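PDB 6BLD: cytochrome P450 268A2 Cyp268A2 from Mycobacterium marinum, which belongs to the cytochrome P450 superfamily of haem proteins and binds protoporphyrin IX with its iron, together with (3E,5E)-6,10-dimethylundeca-3,5,9-trien-2-one, inside a largely helical fold. Local coordinates for residues A[34-37]-A[42-45]; A[62-67]-A[71-76]; A[194-197]-A[203-206]; A[267-272]-A[380-385]; A[283-288]-A[294-299]. All blocks are in the same frame, centred on the assembly; numbering follows the deposited sequence.

In the fold
The five contacts follow the cytochrome P450 fold from the mixed sheet near the N terminus to the helices around the haem. Contacts 1 and 2 come first in the chain, about 12 Å apart between centres; they share the mixed sheet through the neighbouring strands 42-45 and 61-64, and S43 O lies 2.6 Å from A63 N, a probable hydrogen bond. Contact 3 stands apart on the distal ligand side, about 26 Å from contact 4 and about 37 Å from contact 5, centre to centre. Contacts 4 and 5, about 12 Å apart between centres, meet where R383 packs on I294 and V298, and L382 on V298. Residues 283-299 thus fold within the long excursion between 267-272 and 380-385, and helix 290-305 packs on helix 375-392.

Contact 1: A[34-37]-A[42-45]; sequences SELR and VSWH
L36 presents its two methyl groups to S43 and H45, and this small patch carries the packing between 34-37 and strand 42-45. The close side is compact. CD2 of L36 lies 3.7 Å from OG of S43, CD1 also reaches that oxygen at 4.1 Å, and CD1 comes within 4.2 Å of NE2 of H45, approaching the imidazole obliquely. With CG opposite the carbonyl carbon (chi1 -69°) and the chain then extended, the leucine fork reaches both members of the polar pair on the strand. That pair is held together by a hydrogen bond: OG of S43 sits at the edge of the H45 ring, in its plane, 2.6 Å from NE2, and either group could be the donor.

The looser part is the exposed side of the helix, where E35 lies. R37, though buried, points away from the strand and is held by a salt bridge with E30 and a hydrogen bond with S338. Backbone bonds of S43 to A63 and of H45 to F61 fix the strand in the mixed sheet of the P450 fold, so the contact joins an N-terminal helix to the outermost strand of that sheet; the H45 ring also meets that of F61.

The example illustrates how a buried hydroxyl and imidazole can be accepted beside a leucine. Because OG and NE2 are paired with each other within the strand, the leucine need supply only van der Waals contact, and the short bond probably restrains the rotation of the ring.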
# COMPACT_ATOMS: atom_id res chain seq x y z
N SER A 34 16.15 -2.01 -14.05
CA SER A 34 16.28 -1.64 -15.46
C SER A 34 16.96 -2.75 -16.26
O SER A 34 16.49 -3.10 -17.35
CB SER A 34 17.06 -0.33 -15.58
OG SER A 34 17.17 0.07 -16.94
N GLU A 35 18.06 -3.30 -15.74
CA GLU A 35 18.76 -4.36 -16.46
C GLU A 35 17.90 -5.60 -16.58
O GLU A 35 17.89 -6.26 -17.63
CB GLU A 35 20.08 -4.69 -15.76
CG GLU A 35 20.77 -5.93 -16.33
CD GLU A 35 22.14 -6.18 -15.74
OE1 GLU A 35 22.63 -7.33 -15.82
OE2 GLU A 35 22.73 -5.23 -15.19
N LEU A 36 17.16 -5.95 -15.52
CA LEU A 36 16.26 -7.09 -15.59
C LEU A 36 15.16 -6.86 -16.62
O LEU A 36 14.92 -7.71 -17.48
CB LEU A 36 15.67 -7.37 -14.21
CG LEU A 36 16.64 -7.89 -13.15
CD1 LEU A 36 15.95 -8.05 -11.81
CD2 LEU A 36 17.26 -9.21 -13.60
N ARG A 37 14.50 -5.70 -16.55
CA ARG A 37 13.46 -5.39 -17.53
C ARG A 37 13.98 -5.51 -18.96
O ARG A 37 13.23 -5.90 -19.86
CB ARG A 37 12.91 -3.98 -17.29
CG ARG A 37 11.89 -3.87 -16.17
CD ARG A 37 11.12 -2.56 -16.24
NE ARG A 37 11.99 -1.43 -16.53
CZ ARG A 37 12.57 -0.66 -15.61
NH1 ARG A 37 12.38 -0.91 -14.32
NH2 ARG A 37 13.35 0.34 -15.98
N VAL A 42 11.85 -11.86 -16.45
CA VAL A 42 11.34 -12.84 -15.50
C VAL A 42 12.54 -13.68 -15.07
O VAL A 42 13.01 -14.54 -15.83
CB VAL A 42 10.22 -13.71 -16.09
CG1 VAL A 42 9.78 -14.76 -15.09
CG2 VAL A 42 9.05 -12.83 -16.52
N SER A 43 13.04 -13.44 -13.86
CA SER A 43 14.26 -14.06 -13.39
C SER A 43 14.02 -14.76 -12.05
O SER A 43 13.11 -14.41 -11.30
CB SER A 43 15.39 -13.02 -13.24
OG SER A 43 14.97 -11.93 -12.44
N TRP A 44 14.87 -15.74 -11.77
CA TRP A 44 14.78 -16.57 -10.57
C TRP A 44 15.79 -16.09 -9.54
O TRP A 44 16.97 -15.90 -9.87
CB TRP A 44 15.01 -18.04 -10.93
CG TRP A 44 14.89 -19.00 -9.78
CD1 TRP A 44 15.91 -19.68 -9.17
CD2 TRP A 44 13.69 -19.42 -9.12
NE1 TRP A 44 15.42 -20.48 -8.17
CE2 TRP A 44 14.06 -20.34 -8.12
CE3 TRP A 44 12.34 -19.09 -9.28
CZ2 TRP A 44 13.12 -20.93 -7.28
CZ3 TRP A 44 11.41 -19.69 -8.44
CH2 TRP A 44 11.81 -20.60 -7.46
N HIS A 45 15.34 -15.92 -8.30
CA HIS A 45 16.15 -15.35 -7.24
C HIS A 45 15.96 -16.16 -5.97
O HIS A 45 14.92 -16.82 -5.79
CB HIS A 45 15.78 -13.89 -6.99
CG HIS A 45 16.02 -12.99 -8.16
ND1 HIS A 45 17.10 -12.14 -8.25
CD2 HIS A 45 15.31 -12.82 -9.30
CE1 HIS A 45 17.05 -11.48 -9.39
NE2 HIS A 45 15.97 -11.88 -10.05

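Contact 2: A[62-67]-A[71-76]; sequences WAVTRR and VAVSRT
The guanidinium of R67 lies across V71 so that the methyl CG2 sits over one of its faces, 3.6 Å above the plane and displaced toward the rim. NH2 and CZ of R67 are the parts nearest this methyl, CG2 being 3.6 Å from NH2, and the two side chains pass each other at a slant. The CB of R67 starts out away from the helix segment; a bend at chi2 (-133°) brings the flat group back over the valine. Its NE is hydrogen-bonded to P360 O, which helps to fix the plane that the methyl meets. The other branch of V71, CG1, lies in plane at the edge of the R75 guanidinium, so that one valine has an arginine at each methyl. The two like charges remain apart, with R67 NH2 6.7 Å from R75 NE.

This is the step from strand 61-64 of the mixed sheet into helix 67-75, which corresponds to the B helix of P450 enzymes. R66 occupies the N-cap position, and the first turn closes through V71 N to R67 O at 3.0 Å, with an N-H...O angle of 161°. CG2 of V71 lies only 3.5 Å from the same R67 O.

Further along, V64 and V73 point at each other across the angle between strand and helix, but their CG2 atoms are 4.4 Å apart, a light touch. L321 packs against V64 and V73, and M334 of strand 331-335 adds to V73, whose side chain is about 9 Å from the haem.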
# COMPACT_ATOMS: atom_id res chain seq x y z
N TRP A 62 10.21 -15.97 -8.54
CA TRP A 62 10.35 -15.38 -9.86
C TRP A 62 10.13 -13.88 -9.77
O TRP A 62 9.12 -13.42 -9.23
CB TRP A 62 9.35 -15.99 -10.84
CG TRP A 62 9.68 -17.38 -11.28
CD1 TRP A 62 9.10 -18.54 -10.84
CD2 TRP A 62 10.65 -17.77 -12.25
NE1 TRP A 62 9.66 -19.62 -11.47
CE2 TRP A 62 10.61 -19.18 -12.35
CE3 TRP A 62 11.56 -17.07 -13.05
CZ2 TRP A 62 11.44 -19.89 -13.21
CZ3 TRP A 62 12.38 -17.78 -13.91
CH2 TRP A 62 12.32 -19.17 -13.98
N ALA A 63 11.08 -13.11 -10.29
CA ALA A 63 11.00 -11.66 -10.28
C ALA A 63 10.31 -11.18 -11.54
O ALA A 63 10.77 -11.45 -12.65
CB ALA A 63 12.39 -11.03 -10.15
N VAL A 64 9.19 -10.46 -11.38
CA VAL A 64 8.41 -9.93 -12.49
C VAL A 64 8.59 -8.41 -12.48
O VAL A 64 8.08 -7.73 -11.58
CB VAL A 64 6.93 -10.31 -12.38
CG1 VAL A 64 6.15 -9.71 -13.53
CG2 VAL A 64 6.78 -11.82 -12.37
N THR A 65 9.29 -7.89 -13.48
CA THR A 65 9.71 -6.50 -13.49
C THR A 65 9.00 -5.63 -14.52
O THR A 65 8.95 -4.41 -14.34
CB THR A 65 11.23 -6.41 -13.74
OG1 THR A 65 11.55 -7.10 -14.95
CG2 THR A 65 11.99 -7.04 -12.58
N ARG A 66 8.47 -6.21 -15.59
CA ARG A 66 7.81 -5.44 -16.64
C ARG A 66 6.34 -5.22 -16.30
O ARG A 66 5.69 -6.07 -15.69
CB ARG A 66 7.93 -6.14 -17.99
CG ARG A 66 9.30 -5.98 -18.64
CD ARG A 66 9.34 -6.60 -20.03
NE ARG A 66 10.66 -6.48 -20.64
CZ ARG A 66 11.02 -7.10 -21.75
NH1 ARG A 66 10.17 -7.89 -22.38
NH2 ARG A 66 12.25 -6.94 -22.24
N ARG A 67 5.83 -4.05 -16.70
CA ARG A 67 4.45 -3.70 -16.36
C ARG A 67 3.46 -4.67 -16.98
O ARG A 67 2.51 -5.10 -16.32
CB ARG A 67 4.15 -2.26 -16.80
CG ARG A 67 2.76 -1.79 -16.44
CD ARG A 67 2.07 -1.12 -17.62
NE ARG A 67 0.62 -1.09 -17.45
CZ ARG A 67 -0.23 -1.80 -18.19
NH1 ARG A 67 0.22 -2.59 -19.15
NH2 ARG A 67 -1.53 -1.71 -17.96
N VAL A 71 0.72 -7.05 -14.99
CA VAL A 71 -0.71 -7.11 -15.28
C VAL A 71 -1.13 -8.54 -15.58
O VAL A 71 -2.20 -9.00 -15.14
CB VAL A 71 -1.06 -6.15 -16.44
CG1 VAL A 71 -2.45 -6.43 -16.98
CG2 VAL A 71 -0.93 -4.70 -15.99
N ALA A 72 -0.30 -9.28 -16.31
CA ALA A 72 -0.63 -10.67 -16.65
C ALA A 72 -0.78 -11.52 -15.40
O ALA A 72 -1.73 -12.30 -15.28
CB ALA A 72 0.44 -11.25 -17.58
N VAL A 73 0.15 -11.39 -14.45
CA VAL A 73 0.07 -12.16 -13.22
C VAL A 73 -1.15 -11.75 -12.41
O VAL A 73 -1.88 -12.59 -11.87
CB VAL A 73 1.37 -12.02 -12.41
CG1 VAL A 73 1.21 -12.60 -11.01
CG2 VAL A 73 2.53 -12.68 -13.14
N SER A 74 -1.41 -10.44 -12.32
CA SER A 74 -2.50 -9.95 -11.48
C SER A 74 -3.86 -10.41 -12.00
O SER A 74 -4.73 -10.80 -11.22
CB SER A 74 -2.46 -8.42 -11.41
OG SER A 74 -1.15 -7.96 -11.12
N ARG A 75 -4.06 -10.37 -13.32
CA ARG A 75 -5.37 -10.69 -13.88
C ARG A 75 -5.59 -12.19 -14.06
O ARG A 75 -6.74 -12.63 -14.11
CB ARG A 75 -5.56 -9.98 -15.22
CG ARG A 75 -5.35 -8.48 -15.13
CD ARG A 75 -5.81 -7.78 -16.40
NE ARG A 75 -6.05 -6.36 -16.18
CZ ARG A 75 -7.20 -5.86 -15.74
NH1 ARG A 75 -7.34 -4.55 -15.56
NH2 ARG A 75 -8.22 -6.67 -15.47
N THR A 76 -4.52 -12.98 -14.16
CA THR A 76 -4.65 -14.43 -14.30
C THR A 76 -4.59 -15.10 -12.93
O THR A 76 -3.72 -15.93 -12.63
CB THR A 76 -3.57 -14.96 -15.24
OG1 THR A 76 -3.36 -14.03 -16.30
CG2 THR A 76 -3.99 -16.30 -15.83

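Contact 3: A[194-197]-A[203-206]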
# COMPACT_ATOMS: atom_id res chain seq x y z
N ARG A 194 15.34 2.37 12.73
CA ARG A 194 14.88 3.59 13.38
C ARG A 194 13.52 3.43 14.03
O ARG A 194 13.18 4.20 14.94
CB ARG A 194 14.83 4.74 12.37
CG ARG A 194 15.92 5.78 12.56
CD ARG A 194 15.88 6.84 11.46
NE ARG A 194 17.20 7.41 11.19
CZ ARG A 194 18.13 6.81 10.45
NH1 ARG A 194 17.89 5.62 9.91
NH2 ARG A 194 19.30 7.40 10.25
N TYR A 195 12.73 2.44 13.60
CA TYR A 195 11.45 2.18 14.23
C TYR A 195 11.55 1.13 15.34
O TYR A 195 10.97 1.31 16.41
CB TYR A 195 10.41 1.72 13.20
CG TYR A 195 9.02 1.69 13.77
CD1 TYR A 195 8.26 2.85 13.83
CD2 TYR A 195 8.47 0.52 14.26
CE1 TYR A 195 6.98 2.84 14.36
CE2 TYR A 195 7.19 0.50 14.80
CZ TYR A 195 6.46 1.66 14.84
OH TYR A 195 5.19 1.66 15.37
N LEU A 196 12.28 0.04 15.09
CA LEU A 196 12.43 -1.00 16.10
C LEU A 196 13.21 -0.48 17.31
O LEU A 196 12.86 -0.79 18.45
CB LEU A 196 13.11 -2.22 15.50
CG LEU A 196 12.38 -2.92 14.35
CD1 LEU A 196 13.15 -4.15 13.90
CD2 LEU A 196 10.96 -3.28 14.76
N ASN A 197 14.25 0.31 17.06
CA ASN A 197 15.09 0.87 18.12
C ASN A 197 15.65 -0.23 19.03
O ASN A 197 15.58 -0.15 20.26
CB ASN A 197 14.32 1.92 18.93
CG ASN A 197 14.04 3.18 18.13
OD1 ASN A 197 14.93 3.73 17.48
ND2 ASN A 197 12.79 3.63 18.17
N ALA A 203 8.31 -9.42 18.04
CA ALA A 203 7.58 -8.99 19.23
C ALA A 203 6.85 -7.67 18.99
O ALA A 203 5.74 -7.47 19.48
CB ALA A 203 8.53 -8.88 20.42
N VAL A 204 7.48 -6.76 18.24
CA VAL A 204 6.84 -5.48 17.94
C VAL A 204 5.63 -5.69 17.03
O VAL A 204 4.59 -5.05 17.20
CB VAL A 204 7.86 -4.52 17.31
CG1 VAL A 204 7.16 -3.31 16.70
CG2 VAL A 204 8.88 -4.08 18.35
N LEU A 205 5.75 -6.61 16.06
CA LEU A 205 4.62 -6.88 15.17
C LEU A 205 3.44 -7.47 15.94
O LEU A 205 2.29 -7.08 15.71
CB LEU A 205 5.06 -7.82 14.05
CG LEU A 205 6.03 -7.24 13.02
CD1 LEU A 205 6.50 -8.32 12.05
CD2 LEU A 205 5.39 -6.09 12.26
N PHE A 206 3.71 -8.40 16.86
CA PHE A 206 2.63 -8.99 17.64
C PHE A 206 1.96 -7.96 18.53
O PHE A 206 0.73 -7.93 18.64
CB PHE A 206 3.15 -10.16 18.47
CG PHE A 206 2.24 -10.55 19.61
CD1 PHE A 206 1.02 -11.16 19.37
CD2 PHE A 206 2.60 -10.28 20.92
CE1 PHE A 206 0.18 -11.51 20.41
CE2 PHE A 206 1.77 -10.63 21.97
CZ PHE A 206 0.56 -11.24 21.72
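The backbones of 194-197 and 203-206 come nearest at L196 and V204, whose CA atoms are 7.4 Å apart. Between them the chain leaves helix 193-196 at N197, where phi turns positive (55°), and re-enters a helix at 201. In a P450 this is the F-G region, where a short helix in the connection leads into the long G helix, here 201-225, above the distal ligand pocket.

V204 is the residue on which the packing centres. It points toward the short helix and receives two side chains of different shape. Y195 offers the edge of its ring: CE2 is 4.3 Å from CG1 of V204, and the methyl lies near the ring plane. CG1 reaches this edge because it stands opposite the valine's own backbone nitrogen (chi1 167°). L196 arrives differently, for its CB does not aim at V204, yet the extended isobutyl arm carries CD2 to the valine's branch point.

Both contacts are apolar and light. The turn itself is tied by R199, which hydrogen-bonds to the carbonyl oxygens of Y195 and L196 and packs on V204. The next residue, L205, touches the bound (3E,5E)-6,10-dimethylundeca-3,5,9-trien-2-one, whereas the side chain of V204 lies about 9 Å from it, so V204 is set back from the ligand. Its second neighbour is the leucine methyl, with CD2 of L196 4.2 Å from CB of V204.

Contact 4: A[267-272]-A[380-385]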
# COMPACT_ATOMS: atom_id res chain seq x y z
N GLN A 267 1.95 7.46 2.77
CA GLN A 267 3.22 7.56 2.05
C GLN A 267 3.06 8.33 0.75
O GLN A 267 3.95 9.10 0.36
CB GLN A 267 3.80 6.17 1.79
CG GLN A 267 4.01 5.32 3.03
CD GLN A 267 4.65 6.08 4.19
OE1 GLN A 267 5.54 6.90 3.99
NE2 GLN A 267 4.19 5.79 5.40
N THR A 268 1.93 8.15 0.06
CA THR A 268 1.70 8.87 -1.19
C THR A 268 1.64 10.38 -0.95
O THR A 268 2.08 11.16 -1.80
CB THR A 268 0.42 8.38 -1.86
OG1 THR A 268 0.48 6.95 -2.01
CG2 THR A 268 0.25 9.01 -3.24
N ILE A 269 1.10 10.80 0.19
CA ILE A 269 1.05 12.23 0.50
C ILE A 269 2.46 12.77 0.74
O ILE A 269 2.82 13.85 0.25
CB ILE A 269 0.13 12.49 1.71
CG1 ILE A 269 -1.32 12.19 1.34
CG2 ILE A 269 0.27 13.92 2.20
CD1 ILE A 269 -2.24 12.01 2.53
N SER A 270 3.28 12.03 1.49
CA SER A 270 4.66 12.46 1.73
C SER A 270 5.47 12.47 0.44
O SER A 270 6.18 13.44 0.15
CB SER A 270 5.32 11.55 2.77
OG SER A 270 4.68 11.68 4.03
N HIS A 271 5.38 11.39 -0.35
CA HIS A 271 6.08 11.37 -1.63
C HIS A 271 5.56 12.45 -2.56
O HIS A 271 6.33 12.99 -3.38
CB HIS A 271 5.92 9.99 -2.29
CG HIS A 271 6.67 8.90 -1.59
ND1 HIS A 271 8.03 8.94 -1.37
CD2 HIS A 271 6.25 7.72 -1.07
CE1 HIS A 271 8.42 7.85 -0.74
NE2 HIS A 271 7.35 7.09 -0.55
N GLY A 272 4.28 12.80 -2.46
CA GLY A 272 3.72 13.80 -3.35
C GLY A 272 4.24 15.20 -3.08
O GLY A 272 4.54 15.95 -4.01
N ALA A 380 -9.84 10.45 -3.64
CA ALA A 380 -10.55 11.56 -3.02
C ALA A 380 -9.72 12.21 -1.92
O ALA A 380 -9.76 13.43 -1.74
CB ALA A 380 -11.90 11.08 -2.47
N GLN A 381 -8.95 11.40 -1.18
CA GLN A 381 -8.11 11.95 -0.13
C GLN A 381 -6.96 12.78 -0.71
O GLN A 381 -6.64 13.85 -0.18
CB GLN A 381 -7.56 10.83 0.75
CG GLN A 381 -8.62 10.13 1.58
CD GLN A 381 -8.02 9.15 2.57
OE1 GLN A 381 -7.12 9.50 3.33
NE2 GLN A 381 -8.51 7.92 2.56
N LEU A 382 -6.34 12.30 -1.79
CA LEU A 382 -5.22 13.01 -2.39
C LEU A 382 -5.66 14.30 -3.05
O LEU A 382 -4.95 15.31 -3.00
CB LEU A 382 -4.49 12.11 -3.38
CG LEU A 382 -4.09 10.73 -2.86
CD1 LEU A 382 -3.71 9.79 -4.00
CD2 LEU A 382 -2.96 10.86 -1.84
N ARG A 383 -6.82 14.29 -3.71
CA ARG A 383 -7.36 15.52 -4.28
C ARG A 383 -7.63 16.55 -3.19
O ARG A 383 -7.38 17.75 -3.38
CB ARG A 383 -8.64 15.22 -5.07
CG ARG A 383 -8.42 14.41 -6.34
CD ARG A 383 -9.67 14.43 -7.22
NE ARG A 383 -10.88 14.11 -6.46
CZ ARG A 383 -11.42 12.90 -6.38
NH1 ARG A 383 -10.87 11.88 -7.03
NH2 ARG A 383 -12.52 12.71 -5.66
N ALA A 384 -8.15 16.11 -2.05
CA ALA A 384 -8.54 17.04 -1.00
C ALA A 384 -7.34 17.61 -0.26
O ALA A 384 -7.28 18.81 0.01
CB ALA A 384 -9.49 16.36 -0.02
N ILE A 385 -6.36 16.76 0.09
CA ILE A 385 -5.24 17.22 0.90
C ILE A 385 -4.30 18.11 0.09
O ILE A 385 -3.75 19.08 0.61
CB ILE A 385 -4.51 16.02 1.54
CG1 ILE A 385 -3.54 16.50 2.63
CG2 ILE A 385 -3.77 15.20 0.48
CD1 ILE A 385 -4.24 17.13 3.82
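I269 and L382 meet where helix 247-278, the long central helix of the P450 fold, packs beside helix 375-392, which corresponds to the L helix that runs along the proximal side of the haem. The two segments run in roughly the same direction, crossing at -39°, with their axes 10.8 Å apart.

The direct interactions are apolar. CG1 of I269 lies between two side chains one turn apart on the partner helix, 3.8 Å from CD2 of L382 and 4.0 Å from CG2 of I385. The isoleucine's CB does not aim straight at the partner; with CG1 opposite its carbonyl carbon (chi1 -68°) and the chain nearly extended beyond, the ethyl arm covers the remaining distance. L382 answers with its fork, which also takes the methyl of T268: CG2 of T268 is 4.0 Å from CD2 of L382 and 4.1 Å from CD1, the two side chains crossing at about a right angle.

The polar ends of T268 and R383 have partners outside the two segments. The hydroxyl of T268 bonds to T264 O one turn back on its own helix, leaving the methyl for L382, and R383 makes a salt bridge to E130.

Haem contacts form the third group. Q381 touches the protoporphyrin, and the side chain of T268 comes within about 4 Å of it, so one end of this buried contact borders the cofactor. At its far end, where I269 and I385 cross at about a right angle, CD1 of I269 stands 4.1 Å from CG2 of I385.

Contact 5: A[283-288]-A[294-299]; sequences KAWLLA and IGTAVE
L286 reaches from helix 280-288 into the start of helix 290-305, the J and K helices of a P450, which fold back on each other as a helical hairpin. The short segments run at 148° with axes 10.4 Å apart. In L286 the first torsion (174°) sets CG opposite the backbone nitrogen, and chi2 of 57° turns the fork toward the partner. CD1 then lies 3.8 Å from the backbone N of I294 and 3.9 Å from CB of A297, while CD2 shares A297 CB and I294 CD1 at slightly longer range. I294 bends its own chain to meet this fork, CD1 to CD1 at 4.1 Å.

W285 likewise swings its indole away from its backbone nitrogen, and a second torsion near a right angle holds the ring system so that its rim reaches T296. A cation-pi contact with R293 helps to place it. The hydroxyl of T296 is hydrogen-bonded to L354 O. Toward the tryptophan that same oxygen makes only an edge contact, OG1 lying near the indole plane 4.0 Å from CH2 of W285.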
# COMPACT_ATOMS: atom_id res chain seq x y z
N LYS A 283 4.11 21.69 -10.29
CA LYS A 283 3.19 22.27 -9.31
C LYS A 283 2.49 23.50 -9.88
O LYS A 283 1.28 23.67 -9.69
CB LYS A 283 3.94 22.61 -8.03
CG LYS A 283 3.05 23.18 -6.93
CD LYS A 283 3.83 24.14 -6.04
CE LYS A 283 3.76 23.73 -4.58
NZ LYS A 283 4.04 24.87 -3.67
N ALA A 284 3.23 24.36 -10.58
CA ALA A 284 2.62 25.53 -11.20
C ALA A 284 1.63 25.13 -12.28
O ALA A 284 0.61 25.81 -12.46
CB ALA A 284 3.70 26.45 -11.77
N TRP A 285 1.90 24.04 -13.00
CA TRP A 285 0.95 23.56 -14.00
C TRP A 285 -0.35 23.10 -13.35
O TRP A 285 -1.44 23.41 -13.85
CB TRP A 285 1.59 22.43 -14.81
CG TRP A 285 0.66 21.78 -15.79
CD1 TRP A 285 0.41 22.18 -17.07
CD2 TRP A 285 -0.15 20.62 -15.57
NE1 TRP A 285 -0.50 21.33 -17.66
CE2 TRP A 285 -0.86 20.37 -16.76
CE3 TRP A 285 -0.34 19.76 -14.47
CZ2 TRP A 285 -1.74 19.30 -16.89
CZ3 TRP A 285 -1.22 18.70 -14.61
CH2 TRP A 285 -1.90 18.48 -15.80
N LEU A 286 -0.25 22.36 -12.25
CA LEU A 286 -1.45 21.92 -11.54
C LEU A 286 -2.21 23.11 -10.96
O LEU A 286 -3.44 23.16 -11.04
CB LEU A 286 -1.08 20.93 -10.45
CG LEU A 286 -2.20 20.47 -9.51
CD1 LEU A 286 -3.35 19.86 -10.30
CD2 LEU A 286 -1.66 19.47 -8.49
N LEU A 287 -1.49 24.08 -10.39
CA LEU A 287 -2.14 25.24 -9.79
C LEU A 287 -2.84 26.10 -10.83
O LEU A 287 -3.85 26.74 -10.52
CB LEU A 287 -1.11 26.06 -9.01
CG LEU A 287 -1.53 27.42 -8.46
CD1 LEU A 287 -2.64 27.26 -7.43
CD2 LEU A 287 -0.34 28.16 -7.87
N ALA A 288 -2.33 26.12 -12.06
CA ALA A 288 -2.91 26.97 -13.11
C ALA A 288 -4.32 26.53 -13.50
O ALA A 288 -5.09 27.35 -14.01
CB ALA A 288 -2.01 26.97 -14.34
N ILE A 294 -6.34 17.97 -11.65
CA ILE A 294 -6.04 17.20 -10.45
C ILE A 294 -6.23 15.71 -10.71
O ILE A 294 -5.59 14.87 -10.06
CB ILE A 294 -6.89 17.69 -9.27
CG1 ILE A 294 -6.44 17.03 -7.96
CG2 ILE A 294 -8.37 17.45 -9.52
CD1 ILE A 294 -4.96 17.16 -7.69
N GLY A 295 -7.09 15.34 -11.65
CA GLY A 295 -7.34 13.94 -11.95
C GLY A 295 -6.10 13.19 -12.41
O GLY A 295 -5.72 12.19 -11.80
N THR A 296 -5.47 13.67 -13.48
CA THR A 296 -4.25 13.03 -13.96
C THR A 296 -3.07 13.30 -13.04
O THR A 296 -2.13 12.50 -12.98
CB THR A 296 -3.92 13.49 -15.38
OG1 THR A 296 -3.46 14.85 -15.35
CG2 THR A 296 -5.15 13.40 -16.27
N ALA A 297 -3.09 14.42 -12.31
CA ALA A 297 -2.02 14.71 -11.36
C ALA A 297 -2.01 13.70 -10.22
O ALA A 297 -0.94 13.25 -9.80
CB ALA A 297 -2.17 16.13 -10.82
N VAL A 298 -3.19 13.34 -9.72
CA VAL A 298 -3.27 12.34 -8.65
C VAL A 298 -2.76 10.99 -9.14
O VAL A 298 -2.04 10.28 -8.43
CB VAL A 298 -4.71 12.26 -8.11
CG1 VAL A 298 -4.94 10.94 -7.38
CG2 VAL A 298 -5.01 13.44 -7.21
N GLU A 299 -3.12 10.62 -10.38
CA GLU A 299 -2.69 9.33 -10.92
C GLU A 299 -1.17 9.26 -11.05
O GLU A 299 -0.57 8.20 -10.83
CB GLU A 299 -3.36 9.07 -12.26
CG GLU A 299 -4.83 8.71 -12.16
CD GLU A 299 -5.13 7.77 -11.01
OE1 GLU A 299 -4.66 6.61 -11.04
OE2 GLU A 299 -5.82 8.20 -10.06